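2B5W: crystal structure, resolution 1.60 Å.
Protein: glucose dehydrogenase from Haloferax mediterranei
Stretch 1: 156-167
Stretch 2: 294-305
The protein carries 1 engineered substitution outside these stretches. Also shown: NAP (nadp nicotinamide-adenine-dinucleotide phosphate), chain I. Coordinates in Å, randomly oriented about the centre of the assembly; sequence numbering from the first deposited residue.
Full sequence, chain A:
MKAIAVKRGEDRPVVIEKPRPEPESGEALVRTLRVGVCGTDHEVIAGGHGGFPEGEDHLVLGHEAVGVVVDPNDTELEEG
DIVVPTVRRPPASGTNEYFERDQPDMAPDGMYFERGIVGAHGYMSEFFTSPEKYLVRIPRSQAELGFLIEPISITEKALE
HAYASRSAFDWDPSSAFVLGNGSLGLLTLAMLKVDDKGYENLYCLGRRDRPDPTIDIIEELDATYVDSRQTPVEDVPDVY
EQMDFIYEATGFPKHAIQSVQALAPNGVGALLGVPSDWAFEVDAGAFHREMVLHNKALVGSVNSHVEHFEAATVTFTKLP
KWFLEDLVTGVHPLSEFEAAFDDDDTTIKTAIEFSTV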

ATOM      1  N   GLU A 156      -0.881  -0.828 -16.568  1.00 14.24           N
ATOM      2  CA  GLU A 156      -1.487   0.489 -16.390  1.00 13.38           C
ATOM      3  C   GLU A 156      -2.307   0.501 -15.089  1.00 14.14           C
ATOM      4  O   GLU A 156      -2.276   1.488 -14.358  1.00 15.96           O
ATOM      5  CB  GLU A 156      -2.371   0.863 -17.560  1.00 14.16           C
ATOM      6  CG  GLU A 156      -1.687   1.030 -18.901  1.00 14.48           C
ATOM      7  CD  GLU A 156      -0.885   2.305 -19.089  1.00 18.29           C
ATOM      8  OE1 GLU A 156      -0.799   3.157 -18.165  1.00 18.67           O
ATOM      9  OE2 GLU A 156      -0.342   2.440 -20.184  1.00 21.24           O
ATOM     10  N   LYS A 157      -3.065  -0.555 -14.813  1.00 15.28           N
ATOM     11  CA  LYS A 157      -3.833  -0.576 -13.577  1.00 15.50           C
ATOM     12  C   LYS A 157      -2.915  -0.618 -12.355  1.00 14.32           C
ATOM     13  O   LYS A 157      -3.114   0.111 -11.387  1.00 14.95           O
ATOM     14  CB  LYS A 157      -4.802  -1.766 -13.512  1.00 15.80           C
ATOM     15  CG  LYS A 157      -5.505  -1.847 -12.146  1.00 16.46           C
ATOM     16  CD  LYS A 157      -6.443  -3.023 -11.963  1.00 18.49           C
ATOM     17  CE  LYS A 157      -6.780  -3.197 -10.478  1.00 16.49           C
ATOM     18  NZ  LYS A 157      -7.821  -4.207 -10.285  1.00 17.17           N
ATOM     19  N   ALA A 158      -1.905  -1.493 -12.378  1.00 14.30           N
ATOM     20  CA  ALA A 158      -1.059  -1.645 -11.233  1.00 17.35           C
ATOM     21  C   ALA A 158      -0.347  -0.343 -10.913  1.00 15.90           C
ATOM     22  O   ALA A 158      -0.223   0.013  -9.753  1.00 15.94           O
ATOM     23  CB  ALA A 158      -0.059  -2.804 -11.428  1.00 16.24           C
ATOM     24  N   LEU A 159       0.148   0.352 -11.936  1.00 16.22           N
ATOM     25  CA  LEU A 159       0.817   1.636 -11.726  1.00 15.27           C
ATOM     26  C   LEU A 159      -0.204   2.643 -11.188  1.00 17.05           C
ATOM     27  O   LEU A 159       0.103   3.431 -10.301  1.00 16.61           O
ATOM     28  CB  LEU A 159       1.466   2.158 -13.013  1.00 15.55           C
ATOM     29  CG  LEU A 159       2.544   1.249 -13.614  1.00 19.96           C
ATOM     30  CD1 LEU A 159       3.151   1.847 -14.854  1.00 18.87           C
ATOM     31  CD2 LEU A 159       3.628   0.923 -12.624  1.00 20.72           C
ATOM     32  N   GLU A 160      -1.425   2.641 -11.728  1.00 17.67           N
ATOM     33  CA  GLU A 160      -2.441   3.581 -11.213  1.00 18.10           C
ATOM     34  C   GLU A 160      -2.610   3.430  -9.688  1.00 15.73           C
ATOM     35  O   GLU A 160      -2.616   4.428  -8.945  1.00 16.76           O
ATOM     36  CB  GLU A 160      -3.777   3.360 -11.904  1.00 18.45           C
ATOM     37  CG  GLU A 160      -4.795   4.454 -11.587  1.00 21.73           C
ATOM     38  CD  GLU A 160      -6.182   4.213 -12.161  1.00 28.67           C
ATOM     39  OE1 GLU A 160      -6.632   3.051 -12.241  1.00 27.01           O
ATOM     40  OE2 GLU A 160      -6.865   5.229 -12.400  1.00 32.62           O
ATOM     41  N   HIS A 161      -2.780   2.201  -9.223  1.00 15.30           N
ATOM     42  CA  HIS A 161      -3.013   1.962  -7.809  1.00 16.07           C
ATOM     43  C   HIS A 161      -1.763   2.163  -6.953  1.00 16.51           C
ATOM     44  O   HIS A 161      -1.826   2.761  -5.895  1.00 16.76           O
ATOM     45  CB  HIS A 161      -3.607   0.580  -7.568  1.00 16.75           C
ATOM     46  CG  HIS A 161      -5.002   0.443  -8.064  1.00 17.40           C
ATOM     47  ND1 HIS A 161      -6.077   0.303  -7.205  1.00 23.80           N
ATOM     48  CD2 HIS A 161      -5.513   0.386  -9.315  1.00 17.27           C
ATOM     49  CE1 HIS A 161      -7.193   0.224  -7.918  1.00 28.27           C
ATOM     50  NE2 HIS A 161      -6.876   0.246  -9.202  1.00 18.25           N
ATOM     51  N   ALA A 162      -0.612   1.711  -7.425  1.00 15.59           N
ATOM     52  CA  ALA A 162       0.643   1.959  -6.710  1.00 15.39           C
ATOM     53  C   ALA A 162       0.946   3.444  -6.601  1.00 14.02           C
ATOM     54  O   ALA A 162       1.272   3.948  -5.508  1.00 16.31           O
ATOM     55  CB  ALA A 162       1.772   1.203  -7.414  1.00 19.59           C
ATOM     56  N   TYR A 163       0.769   4.201  -7.671  1.00 16.63           N
ATOM     57  CA  TYR A 163       1.010   5.625  -7.654  1.00 17.85           C
ATOM     58  C   TYR A 163      -0.028   6.337  -6.796  1.00 17.72           C
ATOM     59  O   TYR A 163       0.289   7.315  -6.088  1.00 18.37           O
ATOM     60  CB  TYR A 163       1.044   6.194  -9.065  1.00 16.50           C
ATOM     61  CG  TYR A 163       2.169   5.686  -9.950  1.00 14.96           C
ATOM     62  CD1 TYR A 163       3.212   4.915  -9.443  1.00 16.04           C
ATOM     63  CD2 TYR A 163       2.198   6.015 -11.305  1.00 17.34           C
ATOM     64  CE1 TYR A 163       4.231   4.478 -10.282  1.00 16.78           C
ATOM     65  CE2 TYR A 163       3.205   5.591 -12.123  1.00 18.39           C
ATOM     66  CZ  TYR A 163       4.225   4.822 -11.604  1.00 18.31           C
ATOM     67  OH  TYR A 163       5.251   4.396 -12.459  1.00 18.59           O
ATOM     68  N   ALA A 164      -1.246   5.819  -6.767  1.00 16.91           N
ATOM     69  CA  ALA A 164      -2.264   6.409  -5.894  1.00 17.57           C
ATOM     70  C   ALA A 164      -1.823   6.349  -4.438  1.00 16.99           C
ATOM     71  O   ALA A 164      -2.088   7.292  -3.652  1.00 18.23           O
ATOM     72  CB  ALA A 164      -3.624   5.717  -6.076  1.00 18.45           C
ATOM     73  N   SER A 165      -1.173   5.254  -4.045  1.00 16.43           N
ATOM     74  CA  SER A 165      -0.703   5.115  -2.673  1.00 14.54           C
ATOM     75  C   SER A 165       0.285   6.172  -2.245  1.00 16.30           C
ATOM     76  O   SER A 165       0.482   6.334  -1.031  1.00 16.89           O
ATOM     77  CB  SER A 165      -0.101   3.734  -2.395  1.00 18.17           C
ATOM     78  OG  SER A 165       1.242   3.652  -2.878  1.00 18.18           O
ATOM     79  N   ARG A 166       0.959   6.820  -3.200  1.00 17.12           N
ATOM     80  CA  ARG A 166       1.978   7.843  -2.928  1.00 16.01           C
ATOM     81  C   ARG A 166       1.412   9.262  -3.124  1.00 17.84           C
ATOM     82  O   ARG A 166       2.138  10.238  -3.058  1.00 18.76           O
ATOM     83  CB  ARG A 166       3.182   7.656  -3.897  1.00 15.01           C
ATOM     84  CG  ARG A 166       3.833   6.283  -3.939  1.00 15.71           C
ATOM     85  CD  ARG A 166       4.488   5.843  -2.617  1.00 17.14           C
ATOM     86  NE  ARG A 166       3.465   5.464  -1.636  1.00 15.33           N
ATOM     87  CZ  ARG A 166       3.683   5.435  -0.330  1.00 16.30           C
ATOM     88  NH1 ARG A 166       2.677   5.162   0.509  1.00 18.56           N
ATOM     89  NH2 ARG A 166       4.887   5.714   0.161  1.00 17.24           N
ATOM     90  N   SER A 167       0.115   9.385  -3.374  1.00 17.05           N
ATOM     91  CA  SER A 167      -0.474  10.669  -3.798  1.00 17.38           C
ATOM     92  C   SER A 167      -0.723  11.669  -2.681  1.00 18.52           C
ATOM     93  O   SER A 167      -1.075  12.823  -2.981  1.00 23.02           O
ATOM     94  CB  SER A 167      -1.763  10.444  -4.603  1.00 21.86           C
ATOM     95  OG  SER A 167      -2.812   9.851  -3.844  1.00 19.91           O
ATOM     96  N   HIS A 294       9.875   4.093   7.321  1.00 17.95           N
ATOM     97  CA  HIS A 294      10.210   4.736   6.062  1.00 18.46           C
ATOM     98  C   HIS A 294       9.003   4.910   5.151  1.00 16.90           C
ATOM     99  O   HIS A 294       9.149   5.080   3.944  1.00 17.84           O
ATOM    100  CB  HIS A 294      11.367   3.995   5.387  1.00 17.88           C
ATOM    101  CG  HIS A 294      12.715   4.374   5.930  1.00 20.12           C
ATOM    102  ND1 HIS A 294      13.798   3.522   5.863  1.00 27.25           N
ATOM    103  CD2 HIS A 294      13.169   5.525   6.486  1.00 28.11           C
ATOM    104  CE1 HIS A 294      14.859   4.126   6.382  1.00 33.63           C
ATOM    105  NE2 HIS A 294      14.508   5.345   6.759  1.00 26.27           N
ATOM    106  N   ASN A 295       7.808   4.896   5.736  1.00 15.88           N
ATOM    107  CA  ASN A 295       6.601   5.278   5.022  1.00 15.41           C
ATOM    108  C   ASN A 295       6.476   4.564   3.679  1.00 15.80           C
ATOM    109  O   ASN A 295       6.236   5.224   2.653  1.00 17.37           O
ATOM    110  CB  ASN A 295       6.582   6.801   4.734  1.00 16.81           C
ATOM    111  CG  ASN A 295       6.622   7.695   5.989  1.00 19.21           C
ATOM    112  OD1 ASN A 295       7.683   8.329   6.316  1.00 21.43           O
ATOM    113  ND2 ASN A 295       5.500   7.816   6.641  1.00 14.29           N
ATOM    114  N   LYS A 296       6.601   3.251   3.679  1.00 16.03           N
ATOM    115  CA  LYS A 296       6.540   2.463   2.453  1.00 14.97           C
ATOM    116  C   LYS A 296       5.170   1.828   2.247  1.00 18.52           C
ATOM    117  O   LYS A 296       4.384   1.667   3.192  1.00 17.92           O
ATOM    118  CB  LYS A 296       7.615   1.385   2.468  1.00 15.99           C
ATOM    119  CG  LYS A 296       9.015   1.912   2.340  1.00 17.24           C
ATOM    120  CD  LYS A 296      10.102   0.860   2.631  1.00 16.99           C
ATOM    121  CE  LYS A 296      11.456   1.460   2.407  1.00 19.12           C
ATOM    122  NZ  LYS A 296      12.537   0.435   2.572  1.00 19.84           N
ATOM    123  N   ALA A 297       4.894   1.422   1.009  1.00 16.91           N
ATOM    124  CA  ALA A 297       3.649   0.747   0.666  1.00 17.27           C
ATOM    125  C   ALA A 297       3.865  -0.474  -0.191  1.00 18.58           C
ATOM    126  O   ALA A 297       4.833  -0.546  -0.962  1.00 17.82           O
ATOM    127  CB  ALA A 297       2.689   1.720  -0.057  1.00 17.26           C
ATOM    128  N   LEU A 298       2.987  -1.456  -0.016  1.00 17.37           N
ATOM    129  CA  LEU A 298       2.839  -2.576  -0.928  1.00 17.36           C
ATOM    130  C   LEU A 298       1.399  -2.588  -1.402  1.00 15.91           C
ATOM    131  O   LEU A 298       0.478  -2.509  -0.619  1.00 17.11           O
ATOM    132  CB  LEU A 298       3.119  -3.910  -0.242  1.00 18.58           C
ATOM    133  CG  LEU A 298       4.557  -4.149   0.178  1.00 19.37           C
ATOM    134  CD1 LEU A 298       4.663  -5.483   0.952  1.00 23.66           C
ATOM    135  CD2 LEU A 298       5.469  -4.188  -1.049  1.00 21.30           C
ATOM    136  N   VAL A 299       1.226  -2.688  -2.719  1.00 16.44           N
ATOM    137  CA  VAL A 299      -0.067  -2.689  -3.339  1.00 16.90           C
ATOM    138  C   VAL A 299      -0.166  -3.866  -4.317  1.00 16.40           C
ATOM    139  O   VAL A 299       0.606  -3.956  -5.285  1.00 17.13           O
ATOM    140  CB  VAL A 299      -0.339  -1.353  -4.070  1.00 16.40           C
ATOM    141  CG1 VAL A 299      -1.724  -1.332  -4.669  1.00 22.11           C
ATOM    142  CG2 VAL A 299      -0.191  -0.152  -3.150  1.00 17.33           C
ATOM    143  N   GLY A 300      -1.156  -4.729  -4.108  1.00 16.71           N
ATOM    144  CA  GLY A 300      -1.423  -5.797  -5.038  1.00 14.64           C
ATOM    145  C   GLY A 300      -2.437  -5.388  -6.069  1.00 15.85           C
ATOM    146  O   GLY A 300      -3.293  -4.524  -5.848  1.00 17.49           O
ATOM    147  N   SER A 301      -2.338  -5.977  -7.255  1.00 17.01           N
ATOM    148  CA  SER A 301      -3.219  -5.618  -8.356  1.00 16.43           C
ATOM    149  C   SER A 301      -3.498  -6.811  -9.228  1.00 16.92           C
ATOM    150  O   SER A 301      -2.570  -7.612  -9.503  1.00 17.04           O
ATOM    151  CB  SER A 301      -2.577  -4.511  -9.220  1.00 17.30           C
ATOM    152  OG  SER A 301      -3.433  -3.997 -10.196  1.00 18.29           O
ATOM    153  N   VAL A 302      -4.727  -6.897  -9.722  1.00 18.60           N
ATOM    154  CA  VAL A 302      -5.112  -7.941 -10.672  1.00 16.57           C
ATOM    155  C   VAL A 302      -6.061  -7.392 -11.695  1.00 16.14           C
ATOM    156  O   VAL A 302      -6.871  -6.486 -11.400  1.00 17.14           O
ATOM    157  CB  VAL A 302      -5.631  -9.192  -9.962  1.00 19.06           C
ATOM    158  CG1 VAL A 302      -6.889  -8.921  -9.147  1.00 18.56           C
ATOM    159  CG2 VAL A 302      -5.831 -10.326 -10.937  1.00 24.35           C
ATOM    160  N   ASN A 303      -5.969  -7.907 -12.922  1.00 16.26           N
ATOM    161  CA  ASN A 303      -6.885  -7.550 -13.984  1.00 14.15           C
ATOM    162  C   ASN A 303      -6.722  -6.067 -14.344  1.00 16.32           C
ATOM    163  O   ASN A 303      -5.691  -5.439 -14.013  1.00 15.33           O
ATOM    164  CB  ASN A 303      -8.317  -8.012 -13.586  1.00 16.49           C
ATOM    165  CG  ASN A 303      -9.311  -8.027 -14.749  1.00 19.89           C
ATOM    166  OD1 ASN A 303      -9.169  -8.804 -15.725  1.00 23.55           O
ATOM    167  ND2 ASN A 303     -10.328  -7.221 -14.642  1.00 16.65           N
ATOM    168  N   SER A 304      -7.694  -5.509 -15.044  1.00 15.33           N
ATOM    169  CA  SER A 304      -7.669  -4.154 -15.580  1.00 14.87           C
ATOM    170  C   SER A 304      -8.995  -3.894 -16.215  1.00 15.33           C
ATOM    171  O   SER A 304      -9.766  -4.839 -16.485  1.00 18.92           O
ATOM    172  CB  SER A 304      -6.510  -3.981 -16.605  1.00 14.96           C
ATOM    173  OG  SER A 304      -6.667  -4.914 -17.684  1.00 17.08           O
ATOM    174  N   HIS A 305      -9.296  -2.621 -16.475  1.00 16.08           N
ATOM    175  CA  HIS A 305     -10.568  -2.295 -17.087  1.00 18.20           C
ATOM    176  C   HIS A 305     -10.422  -1.233 -18.157  1.00 18.78           C
ATOM    177  O   HIS A 305      -9.314  -0.902 -18.589  1.00 16.64           O
ATOM    178  CB  HIS A 305     -11.612  -1.897 -16.026  1.00 17.94           C
ATOM    179  CG  HIS A 305     -13.019  -2.183 -16.461  1.00 18.25           C
ATOM    180  ND1 HIS A 305     -13.398  -3.403 -16.982  1.00 21.86           N
ATOM    181  CD2 HIS A 305     -14.115  -1.380 -16.512  1.00 17.78           C
ATOM    182  CE1 HIS A 305     -14.685  -3.349 -17.294  1.00 24.63           C
ATOM    183  NE2 HIS A 305     -15.140  -2.129 -17.026  1.00 21.01           N
TER
HETATM  184  PA  NAP I 701       6.450 -15.716 -16.705  1.00 29.21           P
HETATM  185  O1A NAP I 701       6.380 -17.037 -16.105  1.00 41.82           O
HETATM  186  O2A NAP I 701       6.612 -15.747 -18.232  1.00 40.03           O
HETATM  187  O5B NAP I 701       7.660 -14.886 -16.125  1.00 25.06           O
HETATM  188  C5B NAP I 701       8.109 -14.957 -14.799  1.00 22.79           C
HETATM  189  C4B NAP I 701       9.593 -14.701 -14.944  1.00 18.07           C
HETATM  190  O4B NAP I 701      10.123 -14.510 -13.651  1.00 20.32           O
HETATM  191  C3B NAP I 701      10.359 -15.862 -15.607  1.00 22.94           C
HETATM  192  O3B NAP I 701      11.058 -15.466 -16.776  1.00 20.77           O
HETATM  193  C2B NAP I 701      11.310 -16.341 -14.508  1.00 22.46           C
HETATM  194  O2B NAP I 701      12.617 -16.667 -14.950  1.00 23.78           O
HETATM  195  C1B NAP I 701      11.379 -15.149 -13.584  1.00 23.06           C
HETATM  196  N9A NAP I 701      11.632 -15.553 -12.215  1.00 20.89           N
HETATM  197  C8A NAP I 701      10.862 -16.394 -11.446  1.00 22.29           C
HETATM  198  N7A NAP I 701      11.447 -16.518 -10.239  1.00 21.06           N
HETATM  199  C5A NAP I 701      12.616 -15.795 -10.250  1.00 21.56           C
HETATM  200  C6A NAP I 701      13.627 -15.557  -9.313  1.00 23.68           C
HETATM  201  N6A NAP I 701      13.642 -16.138  -8.095  1.00 23.39           N
HETATM  202  N1A NAP I 701      14.685 -14.746  -9.652  1.00 22.08           N
HETATM  203  C2A NAP I 701      14.752 -14.141 -10.889  1.00 22.32           C
HETATM  204  N3A NAP I 701      13.762 -14.370 -11.829  1.00 20.37           N
HETATM  205  C4A NAP I 701      12.713 -15.164 -11.506  1.00 19.56           C
HETATM  206  O3  NAP I 701       5.083 -14.924 -16.500  1.00 33.84           O
HETATM  207  PN  NAP I 701       4.563 -13.507 -17.086  1.00 24.15           P
HETATM  208  O1N NAP I 701       5.670 -12.520 -17.242  1.00 21.34           O
HETATM  209  O2N NAP I 701       3.569 -13.683 -18.192  1.00 24.69           O
HETATM  210  O5D NAP I 701       3.841 -13.266 -15.681  1.00 23.10           O
HETATM  211  C5D NAP I 701       4.579 -12.837 -14.553  1.00 23.51           C
HETATM  212  C4D NAP I 701       3.769 -13.028 -13.273  1.00 30.87           C
HETATM  213  O4D NAP I 701       2.637 -12.156 -13.333  1.00 23.56           O
HETATM  214  C3D NAP I 701       3.219 -14.445 -13.089  1.00 26.91           C
HETATM  215  O3D NAP I 701       3.319 -14.855 -11.740  1.00 26.03           O
HETATM  216  C2D NAP I 701       1.766 -14.305 -13.530  1.00 28.07           C
HETATM  217  O2D NAP I 701       0.889 -15.277 -13.023  1.00 28.05           O
HETATM  218  C1D NAP I 701       1.450 -12.892 -13.042  1.00 19.09           C
HETATM  219  N1N NAP I 701       0.388 -12.177 -13.760  1.00 22.93           N
HETATM  220  C2N NAP I 701      -0.502 -11.526 -12.963  1.00 25.84           C
HETATM  221  C3N NAP I 701      -1.475 -10.754 -13.532  1.00 24.97           C
HETATM  222  C7N NAP I 701      -2.292  -9.932 -12.578  1.00 22.34           C
HETATM  223  O7N NAP I 701      -3.382  -9.339 -13.209  1.00 23.14           O
HETATM  224  N7N NAP I 701      -1.934  -9.842 -11.268  1.00 17.09           N
HETATM  225  C4N NAP I 701      -1.617 -10.643 -14.921  1.00 23.49           C
HETATM  226  C5N NAP I 701      -0.694 -11.304 -15.721  1.00 23.96           C
HETATM  227  C6N NAP I 701       0.332 -12.055 -15.129  1.00 23.61           C
HETATM  228  P2B NAP I 701      13.024 -18.200 -15.420  1.00 22.43           P
HETATM  229  O1X NAP I 701      12.344 -18.587 -16.629  1.00 22.30           O
HETATM  230  O2X NAP I 701      14.556 -18.101 -15.575  1.00 21.92           O
HETATM  231  O3X NAP I 701      12.677 -19.172 -14.287  1.00 23.12           O

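Contact between the helix containing residues 156-164 and the segment 294-305 of glucose dehydrogenase, whose strand spans 297-300. The two run side by side in opposite chain directions: Lys-157 lies nearest Ser-304, Ala-158 nearest Ser-301, Ala-162 nearest Val-299 and Ser-165 nearest Ala-297. Together they bury 478 Å², and each end of the contact is fixed by one hydrogen bond from a basic side chain to a backbone carbonyl, with small and aliphatic groups packed between.

At the first end, Lys-157 points toward the other segment with all four chi angles t. This extended chain carries NZ to the carbonyl of Val-302, and Lys-157 NZ donates to Val-302 O at 2.7 Å; NZ is also hydrogen-bonded elsewhere in the structure. On the way its methylenes pass close to polar atoms without offering them a proper donor: Lys-157 CE is 3.5 Å from Ser-301 OG, and Lys-157 CD is 3.3 Å from Asn-303 O. Neither Ser-301 OG nor Asn-303 O has a hydrogen-bonding partner anywhere in the model, so both are buried against carbon without compensation. The hydroxyl of Ser-301 also faces the helix backbone, with OG 3.5 Å from Ala-158 CA, while the CB atoms of Ala-158 and Ser-301 approach to 3.8 Å. The CA atoms of Ala-158 and Ser-301 are 5.4 Å apart, a close approach that the small alanine side chain accompanies.

The middle is apolar. Val-299, chi1 t, points toward the helix and divides its methyls: CG1 lies 4.0 Å from His-161 CB, whereas CG2 lies 4.2 Å from Ala-162 CA and 4.0 Å from Ser-165 CB. Leu-298 and Gly-300 make no contact, as expected of the alternation along a strand; the CB of Leu-298 points away.

At the second end, Arg-166 starts out sideways, but its bent side chain brings the guanidinium to the other segment. Arg-166 NH2 donates to Asn-295 O at 2.9 Å with an angle of 148°, the acceptor lying at the guanidinium edge, near its plane, and NH2 has a further partner elsewhere in the structure. Ala-297 CB covers one face, 3.5 Å from Arg-166 NH1. The remaining nitrogens are held from within the helix segment: Arg-166 NE donates to Ser-165 OG at 3.1 Å, and Arg-166 NH1 makes a weak bond to Ser-165 O at 2.9 Å, its angle only 127°. Ser-165 OG in turn donates to Ala-162 O at 2.6 Å, so this hydroxyl both gives and receives a hydrogen bond while resting 3.7 Å from Ala-297 CB.

Beyond the helix contact, the backbone of the second segment holds the carboxamide of NADP. NAP N7N donates to Ser-301 O at 2.9 Å, and Asn-303 N donates to NAP O7N at 3.0 Å. The carbonyl between them, Val-302 O, is the one taken by Lys-157 NZ, so the same short loop serves both cofactor and helix.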